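Ika8 (Synthetic construct, PDB 6G6O) forms a computationally designed, symmetrical eight-bladed beta-propeller of the WD40 type and has no known natural function. Local coordinates at residues Glu12-Ala17 with Val28-Ala33; Asp52-Glu57 with Val68-Lys73; Lys105-Ser110 with Ile117-Ile122; His134-Thr139 with Ser150-Gly155; Val138-Phe143 with Ser176-Leu181. One frame throughout, in Å; residues are numbered along the deposited sequence.

Contact 1: Glu12-Ala17 with Val28-Ala33; sequences EGHQSA and VVSGAA
His-14 and Ser-16 both close on the methyl group of Ala-32, in the loop-to-strand contact of a WD40 repeat. Van der Waals contacts centre on that methyl: Ala-32 CB sits obliquely against the imidazole, 3.4 Å from His-14 ND1, and lies 3.2 Å from Ser-16 OG, which takes a weak hydrogen bond from Asp-34 N. His-14 can reach inward because its CG stands anti to the carbonyl carbon (chi1 -58°), which aims the ring tip at the strand.

The backbone part converges on one acceptor. Ala-33 N donates to Ala-17 O over 2.9 Å, bent at the hydrogen (142°), with the donor nearly along the C=O axis. The same oxygen also receives a CA-H...O contact from Ala-32 CA at 3.1 Å, and the carbonyl is thus gripped by two successive residues where the strand ends.

The polar part lies at the ring tip, where His-14 NE2 and Ser-30 OG come together at the ring edge, near its plane. Their modelled separation is too short to be trusted. Both groups have firmer partners: His-14 ND1 bonds Thr-36 OG1, and Ser-30 OG bonds Trp-40 NE1, an arrangement consistent with the histidine-serine-tryptophan chain of WD40 blades.

The contact spans the loop between strands 7-10 and 18-24 and the end of strand 27-32, which lies between strands 18-24 and 37-41 in its sheet.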
# COMPACT_ATOMS: atom_id res chain seq x y z
N GLU A 12 -0.77 -2.54 22.48
CA GLU A 12 0.62 -2.70 22.92
C GLU A 12 1.59 -2.69 21.75
O GLU A 12 2.68 -2.11 21.84
CB GLU A 12 0.76 -3.99 23.73
CG GLU A 12 1.85 -3.93 24.79
CD GLU A 12 2.21 -5.29 25.36
OE1 GLU A 12 1.30 -6.13 25.50
OE2 GLU A 12 3.40 -5.51 25.66
N GLY A 13 1.22 -3.32 20.64
CA GLY A 13 2.08 -3.33 19.47
C GLY A 13 3.08 -4.47 19.48
O GLY A 13 2.90 -5.50 20.14
N HIS A 14 4.17 -4.26 18.74
CA HIS A 14 5.17 -5.29 18.52
C HIS A 14 6.51 -4.87 19.13
O HIS A 14 6.72 -3.71 19.50
CB HIS A 14 5.35 -5.56 17.02
CG HIS A 14 4.09 -5.98 16.33
ND1 HIS A 14 3.93 -7.24 15.78
CD2 HIS A 14 2.94 -5.32 16.10
CE1 HIS A 14 2.72 -7.32 15.24
NE2 HIS A 14 2.10 -6.17 15.42
N GLN A 15 7.41 -5.84 19.22
CA GLN A 15 8.76 -5.63 19.72
C GLN A 15 9.74 -5.22 18.63
O GLN A 15 10.93 -5.08 18.91
CB GLN A 15 9.27 -6.90 20.41
CG GLN A 15 8.38 -7.38 21.54
CD GLN A 15 8.24 -6.35 22.64
OE1 GLN A 15 7.16 -5.78 22.83
NE2 GLN A 15 9.32 -6.10 23.37
N SER A 16 9.27 -5.02 17.40
CA SER A 16 10.12 -4.58 16.31
C SER A 16 9.30 -3.70 15.38
O SER A 16 8.08 -3.58 15.52
CB SER A 16 10.72 -5.77 15.55
OG SER A 16 9.72 -6.48 14.84
N ALA A 17 9.99 -3.08 14.42
CA ALA A 17 9.38 -2.09 13.54
C ALA A 17 8.13 -2.64 12.87
O ALA A 17 8.08 -3.81 12.47
CB ALA A 17 10.39 -1.63 12.49
N VAL A 28 -7.72 -4.82 13.39
CA VAL A 28 -6.45 -4.36 12.85
C VAL A 28 -5.49 -5.55 12.81
O VAL A 28 -5.36 -6.27 13.81
CB VAL A 28 -5.86 -3.20 13.67
CG1 VAL A 28 -4.38 -3.02 13.37
CG2 VAL A 28 -6.62 -1.92 13.39
N VAL A 29 -4.84 -5.75 11.67
CA VAL A 29 -3.79 -6.75 11.52
C VAL A 29 -2.48 -6.02 11.29
O VAL A 29 -2.37 -5.21 10.36
CB VAL A 29 -4.09 -7.72 10.37
CG1 VAL A 29 -3.07 -8.84 10.34
CG2 VAL A 29 -5.50 -8.29 10.50
N SER A 30 -1.49 -6.28 12.13
CA SER A 30 -0.20 -5.63 12.04
C SER A 30 0.90 -6.68 11.93
O SER A 30 0.85 -7.72 12.60
CB SER A 30 0.05 -4.73 13.26
OG SER A 30 0.18 -5.49 14.45
N GLY A 31 1.89 -6.40 11.09
CA GLY A 31 3.05 -7.25 10.95
C GLY A 31 4.31 -6.47 11.27
O GLY A 31 4.39 -5.27 11.02
N ALA A 32 5.30 -7.17 11.82
CA ALA A 32 6.53 -6.54 12.27
C ALA A 32 7.73 -7.17 11.57
O ALA A 32 7.63 -8.23 10.94
CB ALA A 32 6.68 -6.65 13.79
N ALA A 33 8.88 -6.50 11.70
CA ALA A 33 10.09 -6.95 11.03
C ALA A 33 10.64 -8.25 11.60
O ALA A 33 11.50 -8.87 10.97
CB ALA A 33 11.16 -5.86 11.10

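Contact 2: Asp52-Glu57 with Val68-Lys73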
# COMPACT_ATOMS: atom_id res chain seq x y z
N ASP A 52 1.05 -17.16 14.57
CA ASP A 52 2.35 -17.80 14.48
C ASP A 52 3.24 -17.14 13.44
O ASP A 52 4.47 -17.23 13.53
CB ASP A 52 2.19 -19.29 14.17
CG ASP A 52 1.03 -19.58 13.25
OD1 ASP A 52 0.49 -18.62 12.66
OD2 ASP A 52 0.65 -20.76 13.11
N GLY A 53 2.65 -16.47 12.45
CA GLY A 53 3.33 -15.62 11.51
C GLY A 53 4.37 -16.35 10.68
O GLY A 53 4.36 -17.57 10.51
N HIS A 54 5.30 -15.55 10.15
CA HIS A 54 6.40 -16.03 9.34
C HIS A 54 7.70 -15.95 10.14
O HIS A 54 7.83 -15.16 11.08
CB HIS A 54 6.53 -15.22 8.05
CG HIS A 54 5.23 -14.97 7.36
ND1 HIS A 54 4.89 -15.56 6.16
CD2 HIS A 54 4.18 -14.17 7.69
CE1 HIS A 54 3.69 -15.15 5.79
NE2 HIS A 54 3.24 -14.30 6.69
N GLN A 55 8.66 -16.77 9.75
CA GLN A 55 9.99 -16.73 10.33
C GLN A 55 10.84 -15.59 9.76
O GLN A 55 12.05 -15.57 9.98
CB GLN A 55 10.71 -18.06 10.11
CG GLN A 55 9.98 -19.25 10.72
CD GLN A 55 9.85 -19.13 12.23
OE1 GLN A 55 8.77 -19.33 12.78
NE2 GLN A 55 10.95 -18.81 12.89
N SER A 56 10.22 -14.65 9.05
CA SER A 56 10.92 -13.55 8.43
C SER A 56 10.03 -12.32 8.46
O SER A 56 8.82 -12.41 8.69
CB SER A 56 11.33 -13.88 6.98
OG SER A 56 12.36 -13.03 6.53
N GLU A 57 10.64 -11.16 8.22
CA GLU A 57 9.95 -9.88 8.29
C GLU A 57 8.69 -9.88 7.43
O GLU A 57 8.75 -10.13 6.23
CB GLU A 57 10.88 -8.75 7.84
CG GLU A 57 10.14 -7.50 7.39
CD GLU A 57 11.07 -6.42 6.87
OE1 GLU A 57 12.30 -6.59 6.98
OE2 GLU A 57 10.57 -5.41 6.35
N VAL A 68 -7.05 -12.97 5.60
CA VAL A 68 -5.87 -12.12 5.54
C VAL A 68 -4.76 -12.89 4.84
O VAL A 68 -4.50 -14.05 5.16
CB VAL A 68 -5.44 -11.65 6.94
CG1 VAL A 68 -5.43 -12.80 7.90
CG2 VAL A 68 -4.07 -10.99 6.88
N VAL A 69 -4.13 -12.24 3.87
CA VAL A 69 -2.98 -12.78 3.15
C VAL A 69 -1.75 -12.01 3.60
O VAL A 69 -1.76 -10.77 3.61
CB VAL A 69 -3.17 -12.69 1.63
CG1 VAL A 69 -2.05 -13.41 0.91
CG2 VAL A 69 -4.52 -13.27 1.24
N SER A 70 -0.70 -12.74 3.97
CA SER A 70 0.51 -12.13 4.50
C SER A 70 1.73 -12.67 3.77
O SER A 70 1.88 -13.88 3.62
CB SER A 70 0.65 -12.39 6.01
OG SER A 70 1.00 -13.74 6.26
N GLY A 71 2.58 -11.76 3.31
CA GLY A 71 3.84 -12.13 2.69
C GLY A 71 5.01 -11.72 3.56
O GLY A 71 4.89 -10.81 4.38
N ALA A 72 6.16 -12.38 3.39
CA ALA A 72 7.31 -12.14 4.24
C ALA A 72 8.55 -11.91 3.39
O ALA A 72 8.51 -11.96 2.16
CB ALA A 72 7.53 -13.30 5.22
N LYS A 73 9.68 -11.67 4.07
CA LYS A 73 10.95 -11.44 3.40
C LYS A 73 11.59 -12.73 2.90
O LYS A 73 12.48 -12.68 2.05
CB LYS A 73 11.91 -10.71 4.33
CG LYS A 73 12.92 -9.81 3.63
CD LYS A 73 12.31 -8.48 3.23
CE LYS A 73 13.28 -7.33 3.47
NZ LYS A 73 12.69 -6.01 3.10
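His-54 and Ser-70 are the histidine and serine of the polar chain that runs through a WD40 blade, here pairing the loop before strand 58-64 with strand 67-72. His-54 NE2 meets Ser-70 OG edge-on, near the ring plane, in a hydrogen bond modelled at a very short 2.3 Å; either atom could be the donor, and the exact length is doubtful. The other ring nitrogen bonds Thr-76 OG1. With a partner at each nitrogen the ring is probably kept from turning. Ser-70 OG has a further, weak bond from Trp-80 NE1. One face of the ring lies over the backbone, with Gly-71 C 4.3 Å above the plane, displaced from the ring centre. Ala-72 CB packs 3.6 Å from His-54 CG.

Farther along, Glu-57 O takes a weak hydrogen bond from Lys-73 N at 2.8 Å (126° at the hydrogen) and a CA-H...O contact from Ala-72. Ser-56 OG, anti to its backbone N (chi1 -161°), comes to 3.2 Å from Lys-73 CB. The extended Glu-57 chain and the bent Lys-73 chain run side by side in the same direction, ending in a long salt bridge, Glu-57 OE2 to Lys-73 NZ, at 3.9 Å. An alanine in place of Glu-57 would probably leave the Lys-73 ammonium without this carboxylate mate and its end less restrained.

The contact thus pairs a buried imidazole-hydroxyl bond with a looser charge pair toward the surface; at that length the charges probably attract without fixing the ammonium's orientation as a short hydrogen bond would.

Contact 3: Lys105-Ser110 with Ile117-Ile122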
# COMPACT_ATOMS: atom_id res chain seq x y z
N LYS A 105 -11.47 -10.60 -4.96
CA LYS A 105 -12.32 -11.79 -5.08
C LYS A 105 -11.66 -12.96 -4.37
O LYS A 105 -11.41 -12.90 -3.16
CB LYS A 105 -12.60 -12.11 -6.55
CG LYS A 105 -13.92 -11.56 -7.06
CD LYS A 105 -13.86 -10.04 -7.19
CE LYS A 105 -15.08 -9.49 -7.93
NZ LYS A 105 -15.18 -10.01 -9.32
N ASN A 106 -11.37 -14.03 -5.10
CA ASN A 106 -10.67 -15.20 -4.56
C ASN A 106 -9.29 -15.37 -5.18
O ASN A 106 -8.75 -16.48 -5.22
CB ASN A 106 -11.50 -16.46 -4.75
CG ASN A 106 -12.73 -16.49 -3.87
OD1 ASN A 106 -12.79 -15.81 -2.84
ND2 ASN A 106 -13.72 -17.28 -4.26
N ILE A 107 -8.70 -14.28 -5.67
CA ILE A 107 -7.41 -14.32 -6.34
C ILE A 107 -6.42 -13.48 -5.55
O ILE A 107 -6.74 -12.37 -5.11
CB ILE A 107 -7.51 -13.82 -7.80
CG1 ILE A 107 -8.48 -14.68 -8.60
CG2 ILE A 107 -6.14 -13.82 -8.46
CD1 ILE A 107 -8.06 -16.12 -8.71
N VAL A 108 -5.21 -14.01 -5.36
CA VAL A 108 -4.11 -13.29 -4.74
C VAL A 108 -2.99 -13.17 -5.76
O VAL A 108 -2.56 -14.17 -6.34
CB VAL A 108 -3.61 -13.99 -3.46
CG1 VAL A 108 -2.19 -13.55 -3.13
CG2 VAL A 108 -4.54 -13.69 -2.31
N VAL A 109 -2.51 -11.94 -5.97
CA VAL A 109 -1.37 -11.67 -6.84
C VAL A 109 -0.24 -11.17 -5.96
O VAL A 109 -0.38 -10.16 -5.26
CB VAL A 109 -1.72 -10.65 -7.93
CG1 VAL A 109 -0.54 -10.44 -8.85
CG2 VAL A 109 -2.94 -11.11 -8.71
N SER A 110 0.89 -11.88 -5.98
CA SER A 110 2.05 -11.54 -5.17
C SER A 110 3.21 -11.17 -6.07
O SER A 110 3.51 -11.89 -7.03
CB SER A 110 2.44 -12.69 -4.24
OG SER A 110 2.57 -13.91 -4.96
N ILE A 117 5.99 -12.46 -10.61
CA ILE A 117 4.61 -12.20 -10.22
C ILE A 117 3.84 -13.51 -10.32
O ILE A 117 3.85 -14.16 -11.38
CB ILE A 117 3.95 -11.13 -11.10
CG1 ILE A 117 4.80 -9.86 -11.13
CG2 ILE A 117 2.55 -10.82 -10.61
CD1 ILE A 117 4.36 -8.87 -12.17
N LYS A 118 3.19 -13.91 -9.24
CA LYS A 118 2.43 -15.15 -9.20
C LYS A 118 0.98 -14.85 -8.85
O LYS A 118 0.68 -13.89 -8.13
CB LYS A 118 3.03 -16.14 -8.19
CG LYS A 118 4.38 -16.70 -8.60
CD LYS A 118 4.78 -17.86 -7.71
CE LYS A 118 6.17 -18.37 -8.04
NZ LYS A 118 6.53 -19.55 -7.22
N VAL A 119 0.09 -15.69 -9.37
CA VAL A 119 -1.35 -15.54 -9.19
C VAL A 119 -1.87 -16.82 -8.56
O VAL A 119 -1.71 -17.91 -9.12
CB VAL A 119 -2.06 -15.26 -10.52
CG1 VAL A 119 -3.56 -15.40 -10.36
CG2 VAL A 119 -1.70 -13.87 -11.03
N TRP A 120 -2.51 -16.69 -7.39
CA TRP A 120 -2.97 -17.84 -6.63
C TRP A 120 -4.50 -17.84 -6.55
O TRP A 120 -5.15 -16.81 -6.68
CB TRP A 120 -2.39 -17.83 -5.21
CG TRP A 120 -0.93 -17.54 -5.14
CD1 TRP A 120 -0.34 -16.31 -5.04
CD2 TRP A 120 0.14 -18.50 -5.15
NE1 TRP A 120 1.03 -16.44 -5.00
CE2 TRP A 120 1.35 -17.77 -5.06
CE3 TRP A 120 0.20 -19.89 -5.24
CZ2 TRP A 120 2.59 -18.40 -5.06
CZ3 TRP A 120 1.43 -20.51 -5.23
CH2 TRP A 120 2.61 -19.76 -5.14
N ASP A 121 -5.04 -19.04 -6.35
CA ASP A 121 -6.46 -19.24 -6.08
C ASP A 121 -6.59 -19.60 -4.61
O ASP A 121 -6.17 -20.69 -4.20
CB ASP A 121 -7.04 -20.33 -6.98
CG ASP A 121 -8.53 -20.54 -6.78
OD1 ASP A 121 -9.15 -19.78 -6.01
OD2 ASP A 121 -9.09 -21.47 -7.41
N ILE A 122 -7.16 -18.70 -3.81
CA ILE A 122 -7.27 -18.93 -2.38
C ILE A 122 -8.23 -20.06 -2.03
O ILE A 122 -8.31 -20.45 -0.87
CB ILE A 122 -7.69 -17.65 -1.63
CG1 ILE A 122 -9.19 -17.40 -1.80
CG2 ILE A 122 -6.89 -16.46 -2.12
CD1 ILE A 122 -9.73 -16.30 -0.90
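Trp-120 and Ser-110 meet edge to tip on an antiparallel beta hairpin, strands 107-112 and 117-121, the middle pair of a four-stranded propeller blade. The indole stands off one face of the sheet beside Val-108, Ser-110 and Lys-118. Its NE1 points straight at Ser-110 OG, 3.0 Å away and 165° at the hydrogen, with the oxygen in the ring plane. Ser-110 OG also bonds His-94 NE2, so the hydroxyl links indole to imidazole in the WD40 manner. Replacing Trp-120 by an alanine would probably leave Ser-110 OG without its indole N-H and open a gap beside Val-108.

Val-108 turns its two methyls to different partners: CG1, anti to the backbone N (chi1 159°), approaches Trp-120 CD1 at 3.8 Å, and CG2 meets Ile-122 CG2 with the two side chains at about a right angle. On the opposite face the aliphatic groups of Ile-107, Val-109 and Val-119 pack together. There Val-109 and Val-119 lie side by side, pointing the same way, while the Ile-107 side chain runs at a slant to Val-119, CG2 to CG1 3.6 Å. This face is covered by Leu-141 and Phe-143 of strand 138-144 in the next sheet.

Paired backbone bonds fix the register at Val-108 with Trp-120 and Ser-110 with Lys-118. The shortest of them runs from Trp-120 N to Val-108 O, 2.7 Å, with the donor in the carbonyl plane.

Contact 4: His134-Thr139 with Ser150-Gly155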
# COMPACT_ATOMS: atom_id res chain seq x y z
N HIS A 134 8.79 -8.86 -14.22
CA HIS A 134 9.77 -7.80 -14.41
C HIS A 134 11.17 -8.33 -14.16
O HIS A 134 11.37 -9.33 -13.47
CB HIS A 134 9.49 -6.62 -13.48
CG HIS A 134 8.10 -6.07 -13.60
ND1 HIS A 134 7.83 -4.84 -14.16
CD2 HIS A 134 6.90 -6.58 -13.22
CE1 HIS A 134 6.52 -4.62 -14.13
NE2 HIS A 134 5.94 -5.66 -13.56
N GLN A 135 12.15 -7.64 -14.75
CA GLN A 135 13.56 -7.85 -14.44
C GLN A 135 14.04 -6.93 -13.32
O GLN A 135 15.21 -6.54 -13.30
CB GLN A 135 14.41 -7.65 -15.69
CG GLN A 135 14.17 -8.69 -16.77
CD GLN A 135 15.17 -8.58 -17.90
OE1 GLN A 135 15.09 -7.67 -18.73
NE2 GLN A 135 16.12 -9.50 -17.95
N SER A 136 13.14 -6.58 -12.40
CA SER A 136 13.44 -5.64 -11.33
C SER A 136 12.43 -5.86 -10.22
O SER A 136 11.35 -6.43 -10.45
CB SER A 136 13.40 -4.19 -11.82
OG SER A 136 13.93 -3.30 -10.86
N GLU A 137 12.78 -5.41 -9.03
CA GLU A 137 11.93 -5.59 -7.86
C GLU A 137 10.56 -4.97 -8.09
O GLU A 137 10.45 -3.78 -8.41
CB GLU A 137 12.59 -4.98 -6.63
CG GLU A 137 11.79 -5.14 -5.35
CD GLU A 137 12.49 -4.53 -4.16
OE1 GLU A 137 11.82 -3.83 -3.38
OE2 GLU A 137 13.71 -4.76 -4.00
N VAL A 138 9.51 -5.77 -7.94
CA VAL A 138 8.15 -5.27 -8.05
C VAL A 138 7.86 -4.36 -6.86
O VAL A 138 7.92 -4.79 -5.70
CB VAL A 138 7.14 -6.42 -8.13
CG1 VAL A 138 5.74 -5.89 -8.35
CG2 VAL A 138 7.53 -7.40 -9.23
N THR A 139 7.54 -3.10 -7.14
CA THR A 139 7.27 -2.13 -6.09
C THR A 139 5.80 -1.78 -5.94
O THR A 139 5.41 -1.28 -4.88
CB THR A 139 8.06 -0.84 -6.34
OG1 THR A 139 7.64 -0.25 -7.58
CG2 THR A 139 9.55 -1.12 -6.39
N SER A 150 1.23 -3.98 -12.74
CA SER A 150 2.39 -4.09 -11.87
C SER A 150 3.43 -3.04 -12.22
O SER A 150 3.59 -2.67 -13.39
CB SER A 150 3.02 -5.48 -11.96
OG SER A 150 3.46 -5.75 -13.28
N GLY A 151 4.14 -2.56 -11.20
CA GLY A 151 5.25 -1.66 -11.39
C GLY A 151 6.50 -2.21 -10.74
O GLY A 151 6.44 -3.06 -9.85
N ALA A 152 7.65 -1.72 -11.20
CA ALA A 152 8.93 -2.25 -10.76
C ALA A 152 9.89 -1.12 -10.45
O ALA A 152 9.65 0.04 -10.79
CB ALA A 152 9.53 -3.20 -11.80
N LYS A 153 11.01 -1.48 -9.82
CA LYS A 153 12.01 -0.51 -9.38
C LYS A 153 12.74 0.15 -10.54
O LYS A 153 13.43 1.16 -10.31
CB LYS A 153 13.02 -1.20 -8.47
CG LYS A 153 13.35 -0.42 -7.20
CD LYS A 153 14.45 -1.11 -6.42
CE LYS A 153 15.79 -0.99 -7.14
NZ LYS A 153 16.87 -1.75 -6.46
N ASP A 154 12.62 -0.37 -11.76
CA ASP A 154 13.30 0.21 -12.92
C ASP A 154 12.40 1.13 -13.73
O ASP A 154 12.84 1.66 -14.75
CB ASP A 154 13.86 -0.90 -13.82
CG ASP A 154 12.80 -1.91 -14.23
OD1 ASP A 154 11.61 -1.69 -13.95
OD2 ASP A 154 13.18 -2.93 -14.85
N GLY A 155 11.15 1.33 -13.31
CA GLY A 155 10.24 2.21 -14.01
C GLY A 155 9.31 1.52 -14.98
O GLY A 155 8.49 2.20 -15.60
O HOH W 1 11.49 -5.24 -16.16
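The imidazole of His-134 lays one face over the carbonyl carbon of Gly-151 and presses ND1 to within 3.3 Å of the Ala-152 methyl, which comes in obliquely. At the ring edge, near its plane, His-134 NE2 and Ser-150 OG form a nearly straight hydrogen bond (172°) that is very short at 2.5 Å; either may be the donor. With ND1 bonded to Thr-156 OG1, the ring is held at both nitrogens.

Ser-136 points its hydroxyl along Lys-153, OG lying 3.3 Å from Lys-153 CB, while its own CB rests 3.3 Å from Asp-154 OD2. A water bridges the same carboxylate to the loop: it accepts from Gln-135 N and donates to Asp-154 OD2, whose other oxygen bonds Thr-156 OG1. Asp-154 belongs to the type I turn of Ala-152 to Gly-155, and the turn is thus tied to the loop by solvent as well as by direct packing.

Backbone bonds join the start of strand 138-144 to the end of strand 147-152. Lys-153 N donates to Glu-137 O over 2.8 Å, and Thr-139 N reaches Gly-151 O over 2.9 Å from above the carbonyl plane. Between them Val-138 and Ala-152 form an antiparallel non-hydrogen-bonded pair, their CA atoms only 4.1 Å apart. Val-138 CG1, anti to its backbone N (chi1 -176°), closes to 3.3 Å on Gly-151 O.

Ile-117 of the preceding sheet packs on His-134, Ser-150 and Val-138; within the sheet, strand 147-152 lies between strands 138-144 and 157-161.

Contact 5: Val138-Phe143 with Ser176-Leu181; sequences VTALQF and SAITAL
The carboxamide of Gln-142, the one flat side-chain group touching across this contact between the innermost strands of adjacent propeller blades, meets Leu-181 only loosely, its CD 3.8 Å from Leu-181 O. The closer approach is made by the aliphatic stem, with Gln-142 CG 3.2 Å from Leu-181 O. The amide end turns to water instead: Gln-142 NE2 donates to a water at 2.7 Å, which also takes a weak bond from Leu-181 N.

The segments lie about 9 Å from the centre of the chain (contact centre to chain centre) and run nearly parallel, 4° apart. No backbone-to-backbone hydrogen bond joins them; side chains make the contact, two of them against main-chain oxygens. A classic beta bulge, in which Thr-139 and Ala-140 both face Gly-151, turns both of these residues toward the next blade. With OG1 in the crowded position between backbone N and carbonyl carbon (chi1 62°), Thr-139 donates to Ile-178 O; the modelled 2.4 Å is very short, and its exact value is doubtful.

Beyond the bulge, the Gln-142 and Leu-181 side chains pass each other head to tail, Leu-181 CD1 lying 3.6 Å from Gln-142 CG. Leu-181 thereby spreads its two branches along the neighbouring strand, one to Gln-142 and one to Ala-140. The second branch ends with Leu-181 CD2 3.7 Å from Ala-140 CB, while Ile-178 CG2 approaches the same methyl at 4.1 Å.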
# COMPACT_ATOMS: atom_id res chain seq x y z
N VAL A 138 9.51 -5.77 -7.94
CA VAL A 138 8.15 -5.27 -8.05
C VAL A 138 7.86 -4.36 -6.86
O VAL A 138 7.92 -4.79 -5.70
CB VAL A 138 7.14 -6.42 -8.13
CG1 VAL A 138 5.74 -5.89 -8.35
CG2 VAL A 138 7.53 -7.40 -9.23
N THR A 139 7.54 -3.10 -7.14
CA THR A 139 7.27 -2.13 -6.09
C THR A 139 5.80 -1.78 -5.94
O THR A 139 5.41 -1.28 -4.88
CB THR A 139 8.06 -0.84 -6.34
OG1 THR A 139 7.64 -0.25 -7.58
CG2 THR A 139 9.55 -1.12 -6.39
N ALA A 140 4.97 -2.05 -6.95
CA ALA A 140 3.55 -1.71 -6.89
C ALA A 140 2.75 -2.82 -7.55
O ALA A 140 3.20 -3.46 -8.50
CB ALA A 140 3.27 -0.37 -7.57
N LEU A 141 1.53 -3.03 -7.04
CA LEU A 141 0.67 -4.11 -7.52
C LEU A 141 -0.78 -3.71 -7.31
O LEU A 141 -1.24 -3.64 -6.16
CB LEU A 141 0.98 -5.42 -6.80
CG LEU A 141 1.67 -6.54 -7.57
CD1 LEU A 141 1.38 -7.88 -6.91
CD2 LEU A 141 1.23 -6.56 -9.03
N GLN A 142 -1.50 -3.45 -8.40
CA GLN A 142 -2.93 -3.21 -8.36
C GLN A 142 -3.63 -4.26 -9.21
O GLN A 142 -3.22 -4.51 -10.34
CB GLN A 142 -3.28 -1.80 -8.85
CG GLN A 142 -2.78 -0.68 -7.94
CD GLN A 142 -3.34 -0.77 -6.53
OE1 GLN A 142 -4.46 -1.23 -6.32
NE2 GLN A 142 -2.55 -0.33 -5.56
N PHE A 143 -4.69 -4.86 -8.66
CA PHE A 143 -5.36 -5.97 -9.31
C PHE A 143 -6.86 -5.82 -9.14
O PHE A 143 -7.37 -5.86 -8.01
CB PHE A 143 -4.88 -7.31 -8.72
CG PHE A 143 -5.78 -8.46 -9.01
CD1 PHE A 143 -6.20 -8.73 -10.31
CD2 PHE A 143 -6.21 -9.30 -7.99
CE1 PHE A 143 -7.03 -9.80 -10.57
CE2 PHE A 143 -7.03 -10.36 -8.25
CZ PHE A 143 -7.44 -10.62 -9.55
N SER A 176 12.16 6.05 -13.55
CA SER A 176 12.42 5.98 -12.12
C SER A 176 11.50 4.93 -11.51
O SER A 176 10.47 4.57 -12.07
CB SER A 176 12.20 7.34 -11.44
OG SER A 176 12.57 7.29 -10.07
N ALA A 177 11.90 4.46 -10.32
CA ALA A 177 11.17 3.40 -9.65
C ALA A 177 9.71 3.78 -9.43
O ALA A 177 9.40 4.90 -9.03
CB ALA A 177 11.83 3.07 -8.31
N ILE A 178 8.81 2.84 -9.71
CA ILE A 178 7.39 3.06 -9.52
C ILE A 178 7.08 3.04 -8.03
O ILE A 178 7.48 2.11 -7.31
CB ILE A 178 6.57 2.01 -10.27
CG1 ILE A 178 6.99 1.94 -11.74
CG2 ILE A 178 5.08 2.30 -10.15
CD1 ILE A 178 6.87 3.25 -12.47
N THR A 179 6.36 4.05 -7.56
CA THR A 179 5.94 4.11 -6.17
C THR A 179 4.48 3.73 -5.97
O THR A 179 4.14 3.09 -4.97
CB THR A 179 6.18 5.51 -5.59
OG1 THR A 179 5.33 6.46 -6.25
CG2 THR A 179 7.63 5.92 -5.79
N ALA A 180 3.60 4.09 -6.91
CA ALA A 180 2.20 3.70 -6.84
C ALA A 180 1.58 3.83 -8.22
O ALA A 180 2.13 4.49 -9.11
CB ALA A 180 1.42 4.54 -5.82
N LEU A 181 0.42 3.20 -8.38
CA LEU A 181 -0.32 3.24 -9.64
C LEU A 181 -1.78 2.86 -9.38
O LEU A 181 -2.13 2.39 -8.30
CB LEU A 181 0.32 2.33 -10.70
CG LEU A 181 0.64 0.89 -10.30
CD1 LEU A 181 -0.48 -0.05 -10.70
CD2 LEU A 181 1.95 0.45 -10.92
O HOH W 2 -0.06 0.78 -5.91

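How the contacts relate
From the N terminus, contacts 1, 2 and 4 each fold a loop back onto the end of the second strand of its blade (27-32, 67-72, 147-152), spanning ten intervening residues. Contact 3 closes a shorter turn, six residues, between the middle strands of a blade. Contacts 1 to 4 follow one another in series. Contact 5 shares Val-138 and Thr-139 with contact 4 and spans 32 residues to reach the following blade; residues 150-155 of contact 4 lie inside that span. Neighbouring contacts touch around the ring: Ala-33 packs on Glu-57, Val-69 on Val-108, and contact 3 touches contact 4 through Ile-117. Ile-178 N probably bonds Ala-152 O, joining contacts 4 and 5 across the blade boundary.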